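Local atomic coordinates of nitrite oxidoreductase subunit A (Kuenenia stuttgartiensis, PDB entry 7B04), a protein that belongs to the molybdopterin oxidoreductase family and carries a molybdenum atom, an iron/sulfur cluster and two MD1 groups. Residues Arg265-Tyr270 and Leu610-Ala615; Asn269-Gly274 and Glu1088-Cys1093. All blocks are in the same frame, centred on the assembly; numbering follows the deposited sequence.

Contact 1 (Arg265-Tyr270 and Leu610-Ala615); sequences RNWSNY and LDEEVA
Arg-265 sets CG anti to its carbonyl carbon (chi1 -84°) and bends at chi3 (92°), which places NE beside Leu-610, while Glu-612 holds CG anti to its backbone N and extends to cross the arginine at about a right angle. Arg-265 NE donates to Leu-610 O at 3.1 Å. Arg-265 NH1 reaches Asp-611 O at 3.0 Å, almost straight (174°); both oxygens lie near the guanidinium plane, although each donor stands above its carbonyl plane. Leu-610 CD2 covers one guanidinium face; over the opposite face Glu-612 OE1, 3.5 Å from Arg-265 NE, makes a salt bridge through charge alone and also pairs with Lys-223. Strand 265-266 is an outermost strand, within this chain, of a mixed sheet: Arg-265 and Trp-267 bond to strand 222-226, and Glu-612 adds a single parallel bridge, donating N to Asn-266 O (2.8 Å) and accepting a weak bond from Ser-268 N. Asn-266 ND2 donates to Asp-611 OD1 at 3.1 Å, while Asn-266 OD1 bonds to Asn-243. Further along, Val-614 N donates to Ser-268 OG at 3.3 Å. Val-614 CG1 lies over the Trp-267 six-membered ring, 4.2 Å from its centroid, a CH-pi contact, with the Glu-612 carboxylate at the indole edge.

Contact 2 (Asn269-Gly274 and Glu1088-Cys1093); sequences NYTWHG and EADNHC. With MD1 (phosphoric acid 4-(2-amino-4-oxo-3,4,5,6,-tetrahydro-pteridin-6-yl)-2-hydroxy-3,4-dimercapto-but-3-en-yl ester guanylate ester), chain C.
Asp-1090 grips the backbone of Asn-269 and Tyr-270 with one carboxylate oxygen. OD1 of Asp-1090 accepts from Asn-269 N at 2.9 Å through its syn lone pair, and from Tyr-270 N at 3.0 Å, this second donor standing above the carboxylate plane (72° out of it). The dense part of the contact surrounds this fork. Tyr-270 CB lies 3.6 Å from Asp-1090 CB, and the tyrosine ring turns its edge to Asp-1090 O. Thr-271, with CG2 anti to its carbonyl carbon, brings that methyl to 3.5 Å from Asp-1090 CA and against Cys-1093 SG. On the other oxygen the link is hydrated rather than direct: one water accepts from Asn-269 ND2 (2.7 Å) and donates to Asp-1090 OD2 (2.7 Å). Two turns shape the backbones, type II from Glu-1088 to Asn-1091 and type I from Thr-271 to Gly-274. The latter carries His-273, a pocket residue whose ring lies between Asn-269 O on one face and MD1 on the other, with MD1 O3A over the ring face, nearest NE2. Asn-269 also bonds to Arg-225 and Gly-226 of strand 222-226; residues 269-274 lead from strand 265-266 toward helix 280-283, whereas 1088-1093 belong to the loop joining strands 1083-1084 and 1102-1109.

How the contacts relate
Contacts 1 and 2 share Asn-269 and Tyr-270, and their centres are 7 Å apart. Glu-613 links them: its OE2 lies 2.4 Å from Thr-271 OG1, a probable hydrogen bond whose length is uncertain at this resolution, and its CG packs 3.3 Å from Cys-1093 SG. Ser-268 CB likewise sits 3.2 Å from Asp-1090 OD1. The loops 610-615 and 1088-1093 pack on successive parts of residues 265-274. Along that run the chain approaches the cofactors. Measured between nearest atoms, the Glu-613 side chain in contact 1 remains about 11 Å from the molybdenum atom and that of Val-614 about 10 Å from an MD1; Tyr-270, touching in contact 2, has its side chain about 6 Å from the metal.

Contact 1 (Arg265-Tyr270 and Leu610-Ala615)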
loop_
_atom_site.group_PDB
_atom_site.type_symbol
_atom_site.label_atom_id
_atom_site.label_comp_id
_atom_site.label_asym_id
_atom_site.label_seq_id
_atom_site.Cartn_x
_atom_site.Cartn_y
_atom_site.Cartn_z
ATOM N N ARG B 265 8.203 -33.309 -6.419
ATOM C CA ARG B 265 6.818 -32.925 -6.624
ATOM C C ARG B 265 6.672 -31.410 -6.641
ATOM O O ARG B 265 7.122 -30.718 -5.718
ATOM C CB ARG B 265 5.939 -33.545 -5.555
ATOM C CG ARG B 265 5.569 -34.956 -5.933
ATOM C CD ARG B 265 4.492 -35.483 -5.060
ATOM N NE ARG B 265 3.184 -35.221 -5.647
ATOM C CZ ARG B 265 2.072 -35.856 -5.294
ATOM N NH1 ARG B 265 0.917 -35.557 -5.875
ATOM N NH2 ARG B 265 2.115 -36.781 -4.342
ATOM N N ASN B 266 6.072 -30.904 -7.714
ATOM C CA ASN B 266 5.899 -29.472 -7.897
ATOM C C ASN B 266 4.761 -28.977 -7.013
ATOM O O ASN B 266 3.633 -29.480 -7.085
ATOM C CB ASN B 266 5.603 -29.173 -9.361
ATOM C CG ASN B 266 6.698 -29.634 -10.296
ATOM O OD1 ASN B 266 7.843 -29.823 -9.886
ATOM N ND2 ASN B 266 6.343 -29.846 -11.561
ATOM N N TRP B 267 5.078 -28.036 -6.132
ATOM C CA TRP B 267 4.085 -27.475 -5.224
ATOM C C TRP B 267 3.326 -26.339 -5.903
ATOM O O TRP B 267 3.919 -25.502 -6.597
ATOM C CB TRP B 267 4.754 -26.990 -3.940
ATOM C CG TRP B 267 4.549 -27.978 -2.865
ATOM C CD1 TRP B 267 4.156 -29.269 -3.037
ATOM C CD2 TRP B 267 4.728 -27.792 -1.458
ATOM N NE1 TRP B 267 4.058 -29.895 -1.826
ATOM C CE2 TRP B 267 4.413 -29.015 -0.838
ATOM C CE3 TRP B 267 5.120 -26.714 -0.662
ATOM C CZ2 TRP B 267 4.480 -29.194 0.540
ATOM C CZ3 TRP B 267 5.183 -26.892 0.713
ATOM C CH2 TRP B 267 4.867 -28.125 1.297
ATOM N N SER B 268 2.018 -26.309 -5.679
ATOM C CA SER B 268 1.145 -25.386 -6.380
ATOM C C SER B 268 1.234 -23.992 -5.761
ATOM O O SER B 268 1.689 -23.806 -4.624
ATOM C CB SER B 268 -0.300 -25.897 -6.340
ATOM O OG SER B 268 -0.722 -26.102 -5.000
ATOM N N ASN B 269 0.783 -23.002 -6.527
ATOM C CA ASN B 269 0.795 -21.612 -6.087
ATOM C C ASN B 269 -0.585 -20.977 -6.069
ATOM O O ASN B 269 -0.994 -20.422 -5.042
ATOM C CB ASN B 269 1.733 -20.789 -6.987
ATOM C CG ASN B 269 3.187 -21.159 -6.801
ATOM O OD1 ASN B 269 3.682 -21.223 -5.681
ATOM N ND2 ASN B 269 3.881 -21.403 -7.907
ATOM N N TYR B 270 -1.317 -21.059 -7.180
ATOM C CA TYR B 270 -2.570 -20.325 -7.320
ATOM C C TYR B 270 -3.596 -20.802 -6.303
ATOM O O TYR B 270 -4.193 -20.000 -5.576
ATOM C CB TYR B 270 -3.088 -20.493 -8.750
ATOM C CG TYR B 270 -4.216 -19.573 -9.168
ATOM C CD1 TYR B 270 -4.225 -18.236 -8.803
ATOM C CD2 TYR B 270 -5.244 -20.036 -9.979
ATOM C CE1 TYR B 270 -5.240 -17.391 -9.215
ATOM C CE2 TYR B 270 -6.262 -19.200 -10.392
ATOM C CZ TYR B 270 -6.260 -17.879 -10.001
ATOM O OH TYR B 270 -7.276 -17.044 -10.407
ATOM N N LEU B 610 5.552 -34.893 -10.299
ATOM C CA LEU B 610 4.113 -35.013 -10.107
ATOM C C LEU B 610 3.613 -33.822 -9.301
ATOM O O LEU B 610 4.025 -33.626 -8.154
ATOM C CB LEU B 610 3.774 -36.327 -9.406
ATOM C CG LEU B 610 2.291 -36.616 -9.179
ATOM C CD1 LEU B 610 1.548 -36.686 -10.505
ATOM C CD2 LEU B 610 2.128 -37.910 -8.399
ATOM N N ASP B 611 2.730 -33.030 -9.901
ATOM C CA ASP B 611 2.236 -31.837 -9.230
ATOM C C ASP B 611 1.471 -32.208 -7.964
ATOM O O ASP B 611 0.845 -33.267 -7.871
ATOM C CB ASP B 611 1.341 -31.034 -10.171
ATOM C CG ASP B 611 2.096 -30.489 -11.367
ATOM O OD1 ASP B 611 3.319 -30.271 -11.253
ATOM O OD2 ASP B 611 1.464 -30.280 -12.424
ATOM N N GLU B 612 1.538 -31.319 -6.974
ATOM C CA GLU B 612 0.851 -31.507 -5.706
ATOM C C GLU B 612 0.334 -30.162 -5.220
ATOM O O GLU B 612 0.887 -29.110 -5.550
ATOM C CB GLU B 612 1.779 -32.140 -4.651
ATOM C CG GLU B 612 1.169 -32.277 -3.256
ATOM C CD GLU B 612 2.112 -32.918 -2.260
ATOM O OE1 GLU B 612 3.176 -33.414 -2.681
ATOM O OE2 GLU B 612 1.792 -32.918 -1.052
ATOM N N GLU B 613 -0.735 -30.210 -4.430
ATOM C CA GLU B 613 -1.303 -29.028 -3.799
ATOM C C GLU B 613 -0.711 -28.831 -2.409
ATOM O O GLU B 613 -0.573 -29.785 -1.638
ATOM C CB GLU B 613 -2.824 -29.137 -3.705
ATOM C CG GLU B 613 -3.540 -27.842 -4.012
ATOM C CD GLU B 613 -3.248 -26.753 -3.011
ATOM O OE1 GLU B 613 -2.976 -27.087 -1.846
ATOM O OE2 GLU B 613 -3.278 -25.566 -3.389
ATOM N N VAL B 614 -0.367 -27.581 -2.095
ATOM C CA VAL B 614 0.288 -27.280 -0.826
ATOM C C VAL B 614 -0.652 -27.489 0.361
ATOM O O VAL B 614 -0.200 -27.838 1.459
ATOM C CB VAL B 614 0.838 -25.840 -0.860
ATOM C CG1 VAL B 614 1.468 -25.461 0.473
ATOM C CG2 VAL B 614 1.840 -25.679 -1.992
ATOM N N ALA B 615 -1.964 -27.307 0.169
ATOM C CA ALA B 615 -2.889 -27.297 1.304
ATOM C C ALA B 615 -2.865 -28.602 2.088
ATOM O O ALA B 615 -3.191 -28.608 3.280
ATOM C CB ALA B 615 -4.312 -27.001 0.841
#

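Contact 2 (Asn269-Gly274 and Glu1088-Cys1093)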
loop_
_atom_site.group_PDB
_atom_site.type_symbol
_atom_site.label_atom_id
_atom_site.label_comp_id
_atom_site.label_asym_id
_atom_site.label_seq_id
_atom_site.Cartn_x
_atom_site.Cartn_y
_atom_site.Cartn_z
ATOM N N ASN B 269 0.783 -23.002 -6.527
ATOM C CA ASN B 269 0.795 -21.612 -6.087
ATOM C C ASN B 269 -0.585 -20.977 -6.069
ATOM O O ASN B 269 -0.994 -20.422 -5.042
ATOM C CB ASN B 269 1.733 -20.789 -6.987
ATOM C CG ASN B 269 3.187 -21.159 -6.801
ATOM O OD1 ASN B 269 3.682 -21.223 -5.681
ATOM N ND2 ASN B 269 3.881 -21.403 -7.907
ATOM N N TYR B 270 -1.317 -21.059 -7.180
ATOM C CA TYR B 270 -2.570 -20.325 -7.320
ATOM C C TYR B 270 -3.596 -20.802 -6.303
ATOM O O TYR B 270 -4.193 -20.000 -5.576
ATOM C CB TYR B 270 -3.088 -20.493 -8.750
ATOM C CG TYR B 270 -4.216 -19.573 -9.168
ATOM C CD1 TYR B 270 -4.225 -18.236 -8.803
ATOM C CD2 TYR B 270 -5.244 -20.036 -9.979
ATOM C CE1 TYR B 270 -5.240 -17.391 -9.215
ATOM C CE2 TYR B 270 -6.262 -19.200 -10.392
ATOM C CZ TYR B 270 -6.260 -17.879 -10.001
ATOM O OH TYR B 270 -7.276 -17.044 -10.407
ATOM N N THR B 271 -3.839 -22.108 -6.267
ATOM C CA THR B 271 -4.826 -22.659 -5.349
ATOM C C THR B 271 -4.390 -22.524 -3.894
ATOM O O THR B 271 -5.213 -22.211 -3.026
ATOM C CB THR B 271 -5.084 -24.110 -5.716
ATOM O OG1 THR B 271 -3.870 -24.862 -5.583
ATOM C CG2 THR B 271 -5.567 -24.170 -7.145
ATOM N N TRP B 272 -3.113 -22.794 -3.603
ATOM C CA TRP B 272 -2.615 -22.705 -2.231
ATOM C C TRP B 272 -2.953 -21.365 -1.592
ATOM O O TRP B 272 -3.285 -21.299 -0.402
ATOM C CB TRP B 272 -1.105 -22.940 -2.208
ATOM C CG TRP B 272 -0.441 -22.447 -0.962
ATOM C CD1 TRP B 272 0.557 -21.523 -0.876
ATOM C CD2 TRP B 272 -0.731 -22.851 0.381
ATOM N NE1 TRP B 272 0.911 -21.328 0.437
ATOM C CE2 TRP B 272 0.134 -22.132 1.229
ATOM C CE3 TRP B 272 -1.636 -23.752 0.948
ATOM C CZ2 TRP B 272 0.119 -22.286 2.612
ATOM C CZ3 TRP B 272 -1.649 -23.903 2.318
ATOM C CH2 TRP B 272 -0.776 -23.174 3.135
ATOM N N HIS B 273 -2.863 -20.284 -2.359
ATOM C CA HIS B 273 -3.166 -18.961 -1.835
ATOM C C HIS B 273 -4.663 -18.672 -1.768
ATOM O O HIS B 273 -5.048 -17.597 -1.300
ATOM C CB HIS B 273 -2.457 -17.903 -2.686
ATOM C CG HIS B 273 -0.965 -17.919 -2.550
ATOM N ND1 HIS B 273 -0.130 -17.290 -3.449
ATOM C CD2 HIS B 273 -0.159 -18.484 -1.621
ATOM C CE1 HIS B 273 1.126 -17.475 -3.084
ATOM N NE2 HIS B 273 1.136 -18.192 -1.974
ATOM N N GLY B 274 -5.516 -19.603 -2.190
ATOM C CA GLY B 274 -6.937 -19.320 -2.232
ATOM C C GLY B 274 -7.344 -18.370 -3.329
ATOM O O GLY B 274 -8.404 -17.745 -3.237
ATOM N N GLU B 1088 -5.599 -30.686 -11.540
ATOM C CA GLU B 1088 -4.481 -30.022 -12.223
ATOM C C GLU B 1088 -3.981 -29.009 -11.212
ATOM O O GLU B 1088 -4.804 -28.230 -10.769
ATOM C CB GLU B 1088 -4.991 -29.180 -13.374
ATOM C CG GLU B 1088 -3.951 -28.216 -13.879
ATOM C CD GLU B 1088 -3.594 -28.594 -15.282
ATOM O OE1 GLU B 1088 -2.447 -28.483 -15.652
ATOM O OE2 GLU B 1088 -4.470 -29.034 -15.957
ATOM N N ALA B 1089 -2.697 -29.011 -10.882
ATOM C CA ALA B 1089 -2.219 -28.019 -9.923
ATOM C C ALA B 1089 -2.499 -26.632 -10.481
ATOM O O ALA B 1089 -2.280 -26.366 -11.668
ATOM C CB ALA B 1089 -0.740 -28.210 -9.601
ATOM N N ASP B 1090 -3.049 -25.764 -9.633
ATOM C CA ASP B 1090 -3.510 -24.425 -9.980
ATOM C C ASP B 1090 -4.724 -24.465 -10.901
ATOM O O ASP B 1090 -5.074 -23.436 -11.490
ATOM C CB ASP B 1090 -2.396 -23.567 -10.585
ATOM C CG ASP B 1090 -1.127 -23.561 -9.718
ATOM O OD1 ASP B 1090 -1.238 -23.768 -8.490
ATOM O OD2 ASP B 1090 -0.023 -23.315 -10.250
ATOM N N ASN B 1091 -5.364 -25.631 -11.067
ATOM C CA ASN B 1091 -6.567 -25.769 -11.888
ATOM C C ASN B 1091 -7.353 -26.960 -11.362
ATOM O O ASN B 1091 -7.085 -28.092 -11.769
ATOM C CB ASN B 1091 -6.201 -25.980 -13.341
ATOM C CG ASN B 1091 -7.358 -25.741 -14.273
ATOM O OD1 ASN B 1091 -8.280 -24.989 -13.964
ATOM N ND2 ASN B 1091 -7.307 -26.372 -15.437
ATOM N N HIS B 1092 -8.402 -26.693 -10.586
ATOM C CA HIS B 1092 -9.209 -27.701 -9.901
ATOM C C HIS B 1092 -8.385 -28.528 -8.909
ATOM O O HIS B 1092 -8.141 -29.733 -9.081
ATOM C CB HIS B 1092 -9.888 -28.642 -10.875
ATOM C CG HIS B 1092 -10.887 -29.532 -10.210
ATOM N ND1 HIS B 1092 -11.855 -29.035 -9.361
ATOM C CD2 HIS B 1092 -11.002 -30.881 -10.168
ATOM C CE1 HIS B 1092 -12.568 -30.036 -8.883
ATOM N NE2 HIS B 1092 -12.069 -31.164 -9.355
ATOM N N CYS B 1093 -7.931 -27.855 -7.861
ATOM C CA CYS B 1093 -7.454 -28.512 -6.656
ATOM C C CYS B 1093 -7.878 -27.638 -5.480
ATOM O O CYS B 1093 -8.672 -26.697 -5.634
ATOM C CB CYS B 1093 -5.946 -28.811 -6.747
ATOM S SG CYS B 1093 -4.861 -27.423 -7.011
HETATM P PB MD1 C . 3.561 -15.158 -0.886
HETATM O O3B MD1 C . 3.776 -13.564 -0.543
HETATM O O1B MD1 C . 4.231 -15.964 0.199
HETATM O O2B MD1 C . 4.214 -15.469 -2.212
HETATM O O3A MD1 C . 1.966 -15.580 -0.978
HETATM C C10 MD1 C . 0.961 -14.635 -1.209
HETATM C C11 MD1 C . -0.297 -15.012 -0.373
HETATM O O11 MD1 C . -0.292 -14.166 0.993
HETATM C C12 MD1 C . -1.415 -14.842 -1.080
HETATM S S12 MD1 C . -1.301 -14.092 -2.730
HETATM C C13 MD1 C . -2.852 -15.241 -0.633
HETATM S S13 MD1 C . -4.135 -14.849 -1.860
HETATM C C14 MD1 C . -3.306 -15.852 0.608
HETATM N N15 MD1 C . -4.088 -14.689 1.382
HETATM C C16 MD1 C . -4.332 -14.908 2.754
HETATM C C15 MD1 C . -5.281 -14.011 3.466
HETATM O O14 MD1 C . -5.823 -13.141 2.873
HETATM N N17 MD1 C . -5.549 -14.209 4.916
HETATM C C17 MD1 C . -4.836 -15.339 5.688
HETATM N N16 MD1 C . -5.103 -15.534 7.100
HETATM N N18 MD1 C . -3.874 -16.258 4.977
HETATM C C20 MD1 C . -3.601 -16.088 3.574
HETATM N N8 MD1 C . -2.691 -16.965 2.963
HETATM C C7 MD1 C . -2.349 -16.674 1.429
HETATM P PA MD1 C . 5.252 -12.824 -0.564
HETATM O O1A MD1 C . 5.099 -11.354 -0.871
HETATM O O2A MD1 C . 5.860 -12.993 0.798
HETATM O "O5'" MD1 C . 6.319 -13.501 -1.617
HETATM C "C5'" MD1 C . 7.497 -12.778 -1.846
HETATM C "C4'" MD1 C . 8.670 -13.335 -0.967
HETATM O "O4'" MD1 C . 9.914 -13.594 -1.864
HETATM C "C1'" MD1 C . 10.877 -12.399 -1.587
HETATM N N9 MD1 C . 11.363 -11.796 -2.859
HETATM C C4 MD1 C . 12.160 -12.508 -3.637
HETATM N N3 MD1 C . 12.699 -13.884 -3.490
HETATM C C2 MD1 C . 13.570 -14.428 -4.524
HETATM N N2 MD1 C . 14.090 -15.768 -4.375
HETATM N N1 MD1 C . 13.914 -13.651 -5.686
HETATM C C6 MD1 C . 13.392 -12.328 -5.820
HETATM O O6 MD1 C . 13.672 -11.683 -6.773
HETATM C C5 MD1 C . 12.475 -11.757 -4.729
HETATM N N7 MD1 C . 11.862 -10.586 -4.599
HETATM C C8 MD1 C . 11.168 -10.597 -3.439
HETATM C "C2'" MD1 C . 10.204 -11.559 -0.906
HETATM O "O2'" MD1 C . 11.067 -10.884 0.056
HETATM C "C3'" MD1 C . 9.055 -12.458 -0.120
HETATM O "O3'" MD1 C . 9.660 -13.094 1.044
HETATM O O HOH W 1 2.311 -22.020 -9.965
#